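Local coordinates for protein dihydrodipicolinate synthase (Oceanobacillus iheyensis HTE831, PDB 3D0C) that probably acts as a 4-hydroxy-tetrahydrodipicolinate synthase, a pyruvate-using lyase of lysine biosynthesis built on a TIM barrel, at residues R28-D36 with E66-L77. The protein carries 1 engineered substitution. Residues are numbered along the deposited sequence; the frame is centred on the assembly and turned at random.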
loop_
_atom_site.group_PDB
_atom_site.type_symbol
_atom_site.label_atom_id
_atom_site.label_comp_id
_atom_site.label_asym_id
_atom_site.label_seq_id
_atom_site.Cartn_x
_atom_site.Cartn_y
_atom_site.Cartn_z
ATOM N N ARG A 28 3.220 -11.385 20.000
ATOM C CA ARG A 28 3.136 -11.374 18.542
ATOM C C ARG A 28 4.495 -11.543 17.880
ATOM O O ARG A 28 4.631 -11.304 16.678
ATOM C CB ARG A 28 2.498 -10.076 18.036
ATOM C CG ARG A 28 1.061 -9.824 18.495
ATOM C CD ARG A 28 0.412 -8.769 17.601
ATOM N NE ARG A 28 -0.811 -8.188 18.152
ATOM C CZ ARG A 28 -2.047 -8.566 17.833
ATOM N NH1 ARG A 28 -2.251 -9.543 16.958
ATOM N NH2 ARG A 28 -3.086 -7.943 18.375
ATOM N N GLU A 29 5.507 -11.939 18.648
ATOM C CA GLU A 29 6.833 -12.143 18.073
ATOM C C GLU A 29 6.751 -13.345 17.141
ATOM O O GLU A 29 5.848 -14.174 17.264
ATOM C CB GLU A 29 7.877 -12.400 19.164
ATOM C CG GLU A 29 8.180 -11.198 20.058
ATOM C CD GLU A 29 8.671 -9.984 19.277
ATOM O OE1 GLU A 29 9.697 -10.094 18.569
ATOM O OE2 GLU A 29 8.031 -8.912 19.375
ATOM N N ILE A 30 7.685 -13.437 16.204
ATOM C CA ILE A 30 7.701 -14.540 15.254
ATOM C C ILE A 30 7.941 -15.881 15.942
ATOM O O ILE A 30 8.866 -16.031 16.744
ATOM C CB ILE A 30 8.797 -14.337 14.182
ATOM C CG1 ILE A 30 8.504 -13.067 13.375
ATOM C CG2 ILE A 30 8.873 -15.557 13.280
ATOM C CD1 ILE A 30 9.593 -12.700 12.370
ATOM N N ASP A 31 7.092 -16.848 15.618
ATOM C CA ASP A 31 7.196 -18.195 16.165
ATOM C C ASP A 31 8.071 -18.959 15.175
ATOM O O ASP A 31 7.571 -19.563 14.221
ATOM C CB ASP A 31 5.800 -18.807 16.245
ATOM C CG ASP A 31 5.799 -20.208 16.814
ATOM O OD1 ASP A 31 6.887 -20.778 17.053
ATOM O OD2 ASP A 31 4.688 -20.742 17.010
ATOM N N TRP A 32 9.381 -18.920 15.394
ATOM C CA TRP A 32 10.307 -19.575 14.483
ATOM C C TRP A 32 10.088 -21.069 14.330
ATOM O O TRP A 32 10.314 -21.622 13.254
ATOM C CB TRP A 32 11.750 -19.273 14.898
ATOM C CG TRP A 32 12.047 -17.812 14.788
ATOM C CD1 TRP A 32 12.141 -16.913 15.809
ATOM C CD2 TRP A 32 12.178 -17.057 13.576
ATOM N NE1 TRP A 32 12.318 -15.644 15.309
ATOM C CE2 TRP A 32 12.348 -15.705 13.942
ATOM C CE3 TRP A 32 12.171 -17.395 12.215
ATOM C CZ2 TRP A 32 12.499 -14.686 12.996
ATOM C CZ3 TRP A 32 12.322 -16.380 11.274
ATOM C CH2 TRP A 32 12.487 -15.043 11.671
ATOM N N LYS A 33 9.635 -21.715 15.399
ATOM C CA LYS A 33 9.366 -23.149 15.372
ATOM C C LYS A 33 8.190 -23.379 14.419
ATOM O O LYS A 33 8.267 -24.207 13.509
ATOM C CB LYS A 33 8.995 -23.638 16.778
ATOM C CG LYS A 33 9.382 -25.085 17.083
ATOM C CD LYS A 33 8.728 -26.076 16.137
ATOM C CE LYS A 33 9.083 -27.506 16.525
ATOM N NZ LYS A 33 8.625 -28.501 15.521
ATOM N N GLY A 34 7.108 -22.633 14.642
ATOM C CA GLY A 34 5.924 -22.751 13.806
ATOM C C GLY A 34 6.236 -22.515 12.341
ATOM O O GLY A 34 5.696 -23.200 11.464
ATOM N N LEU A 35 7.104 -21.540 12.071
ATOM C CA LEU A 35 7.502 -21.220 10.706
ATOM C C LEU A 35 8.260 -22.383 10.079
ATOM O O LEU A 35 7.992 -22.767 8.933
ATOM C CB LEU A 35 8.390 -19.969 10.680
ATOM C CG LEU A 35 9.025 -19.648 9.321
ATOM C CD1 LEU A 35 7.932 -19.549 8.266
ATOM C CD2 LEU A 35 9.821 -18.348 9.396
ATOM N N ASP A 36 9.221 -22.935 10.819
ATOM C CA ASP A 36 9.997 -24.057 10.302
ATOM C C ASP A 36 9.048 -25.206 9.953
ATOM O O ASP A 36 9.183 -25.843 8.906
ATOM C CB ASP A 36 11.042 -24.529 11.333
ATOM C CG ASP A 36 12.306 -23.649 11.355
ATOM O OD1 ASP A 36 12.426 -22.724 10.521
ATOM O OD2 ASP A 36 13.189 -23.893 12.209
ATOM N N GLU A 66 12.810 -8.016 10.505
ATOM C CA GLU A 66 12.095 -9.284 10.596
ATOM C C GLU A 66 11.903 -9.905 9.218
ATOM O O GLU A 66 11.983 -11.119 9.072
ATOM C CB GLU A 66 10.723 -9.092 11.249
ATOM C CG GLU A 66 10.755 -8.592 12.675
ATOM C CD GLU A 66 9.360 -8.424 13.236
ATOM O OE1 GLU A 66 8.551 -7.712 12.602
ATOM O OE2 GLU A 66 9.069 -9.002 14.301
ATOM N N ALA A 67 11.646 -9.084 8.205
ATOM C CA ALA A 67 11.446 -9.615 6.859
ATOM C C ALA A 67 12.714 -10.295 6.350
ATOM O O ALA A 67 12.658 -11.370 5.750
ATOM C CB ALA A 67 11.011 -8.499 5.901
ATOM N N LYS A 68 13.868 -9.682 6.585
ATOM C CA LYS A 68 15.112 -10.298 6.148
ATOM C C LYS A 68 15.299 -11.626 6.891
ATOM O O LYS A 68 15.723 -12.621 6.298
ATOM C CB LYS A 68 16.295 -9.374 6.435
ATOM C CG LYS A 68 16.258 -8.066 5.666
ATOM C CD LYS A 68 17.394 -7.165 6.098
ATOM C CE LYS A 68 17.413 -5.880 5.294
ATOM N NZ LYS A 68 18.441 -4.941 5.815
ATOM N N GLN A 69 14.976 -11.638 8.184
ATOM C CA GLN A 69 15.120 -12.853 8.988
ATOM C C GLN A 69 14.236 -13.995 8.479
ATOM O O GLN A 69 14.659 -15.151 8.461
ATOM C CB GLN A 69 14.795 -12.572 10.459
ATOM C CG GLN A 69 15.737 -11.583 11.135
ATOM C CD GLN A 69 15.503 -11.486 12.634
ATOM O OE1 GLN A 69 14.378 -11.272 13.091
ATOM N NE2 GLN A 69 16.572 -11.640 13.406
ATOM N N VAL A 70 13.012 -13.672 8.073
ATOM C CA VAL A 70 12.100 -14.686 7.553
ATOM C C VAL A 70 12.629 -15.243 6.236
ATOM O O VAL A 70 12.699 -16.457 6.049
ATOM C CB VAL A 70 10.679 -14.112 7.322
ATOM C CG1 VAL A 70 9.788 -15.160 6.664
ATOM C CG2 VAL A 70 10.079 -13.669 8.648
ATOM N N ALA A 71 13.012 -14.360 5.323
ATOM C CA ALA A 71 13.534 -14.805 4.038
ATOM C C ALA A 71 14.751 -15.698 4.267
ATOM O O ALA A 71 14.853 -16.795 3.710
ATOM C CB ALA A 71 13.916 -13.601 3.177
ATOM N N THR A 72 15.673 -15.223 5.097
ATOM C CA THR A 72 16.881 -15.974 5.394
ATOM C C THR A 72 16.536 -17.349 5.960
ATOM O O THR A 72 17.031 -18.377 5.478
ATOM C CB THR A 72 17.769 -15.195 6.395
ATOM O OG1 THR A 72 18.238 -13.991 5.771
ATOM C CG2 THR A 72 18.966 -16.029 6.825
ATOM N N ARG A 73 15.667 -17.351 6.967
ATOM C CA ARG A 73 15.229 -18.575 7.643
ATOM C C ARG A 73 14.629 -19.598 6.680
ATOM O O ARG A 73 15.001 -20.777 6.681
ATOM C CB ARG A 73 14.185 -18.229 8.702
ATOM C CG ARG A 73 13.709 -19.413 9.531
ATOM C CD ARG A 73 14.700 -19.713 10.645
ATOM N NE ARG A 73 14.143 -20.615 11.650
ATOM C CZ ARG A 73 14.659 -20.779 12.864
ATOM N NH1 ARG A 73 15.742 -20.099 13.217
ATOM N NH2 ARG A 73 14.093 -21.619 13.722
ATOM N N VAL A 74 13.676 -19.151 5.870
ATOM C CA VAL A 74 13.040 -20.046 4.918
ATOM C C VAL A 74 14.042 -20.575 3.902
ATOM O O VAL A 74 14.093 -21.778 3.649
ATOM C CB VAL A 74 11.881 -19.344 4.167
ATOM C CG1 VAL A 74 11.226 -20.319 3.178
ATOM C CG2 VAL A 74 10.853 -18.842 5.162
ATOM N N THR A 75 14.846 -19.681 3.325
ATOM C CA THR A 75 15.835 -20.089 2.331
ATOM C C THR A 75 16.761 -21.192 2.860
ATOM O O THR A 75 16.979 -22.214 2.195
ATOM C CB THR A 75 16.700 -18.883 1.870
ATOM O OG1 THR A 75 15.866 -17.912 1.225
ATOM C CG2 THR A 75 17.783 -19.338 0.892
ATOM N N GLU A 76 17.303 -20.978 4.056
ATOM C CA GLU A 76 18.210 -21.945 4.660
ATOM C C GLU A 76 17.511 -23.253 5.023
ATOM O O GLU A 76 18.072 -24.331 4.823
ATOM C CB GLU A 76 18.891 -21.327 5.889
ATOM C CG GLU A 76 19.598 -20.017 5.565
ATOM C CD GLU A 76 20.441 -19.481 6.708
ATOM O OE1 GLU A 76 19.964 -19.489 7.862
ATOM O OE2 GLU A 76 21.577 -19.033 6.443
ATOM N N LEU A 77 16.290 -23.167 5.539
ATOM C CA LEU A 77 15.550 -24.372 5.899
ATOM C C LEU A 77 15.257 -25.202 4.644
ATOM O O LEU A 77 15.474 -26.418 4.624
ATOM C CB LEU A 77 14.240 -24.008 6.598
ATOM C CG LEU A 77 13.389 -25.193 7.052
ATOM C CD1 LEU A 77 14.208 -26.098 7.961
ATOM C CD2 LEU A 77 12.160 -24.685 7.775
HETATM O O HOH W 1 9.507 -11.175 16.006
#
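Glu66 lays its CB against Ile30 CD1, while its carboxylate, salt-bridged to Arg279, shares a water with Glu29: the water donates to OE1 of Glu29 and OE2 of Glu66 and accepts from Ile30 N, so it bridges two like charges. One turn on, the CB of Gln69 meets the indole of Trp32 at CH2 (3.6 Å), its amide nearly perpendicular to the ring; a long polar chain suits this exposed position. Val70, branched at CB, serves three neighbours: CG2 packs on Ile30 CD1 (3.9 Å) and Trp32 CH2, and CG1 faces Leu35 CD2. Arg73 suits a double task: its CB and CG run past Trp32 CZ3 and CE3, then a bend at chi2 (81°) brings the guanidinium to Asp36. Arg73 NE donates to Asp36 OD1 at 2.9 Å, on the syn side but 26° out of the carboxylate plane; Arg73 NH2 adds a weak bond to Asp36 OD2, and Trp32 CB lies over one guanidinium face. A leucine in place of Arg73 would probably leave the Asp36 carboxylate without its cationic mate. Val74 CG2 approaches Leu35 CD1, branched apolar chains filling the buried side, and Leu77 CD2 covers Asp36 CA (3.4 Å). Segments 32-36 and 66-77 cross at -44°, where helices 32-44 and 64-78 pack as successive outer helices of the TIM barrel.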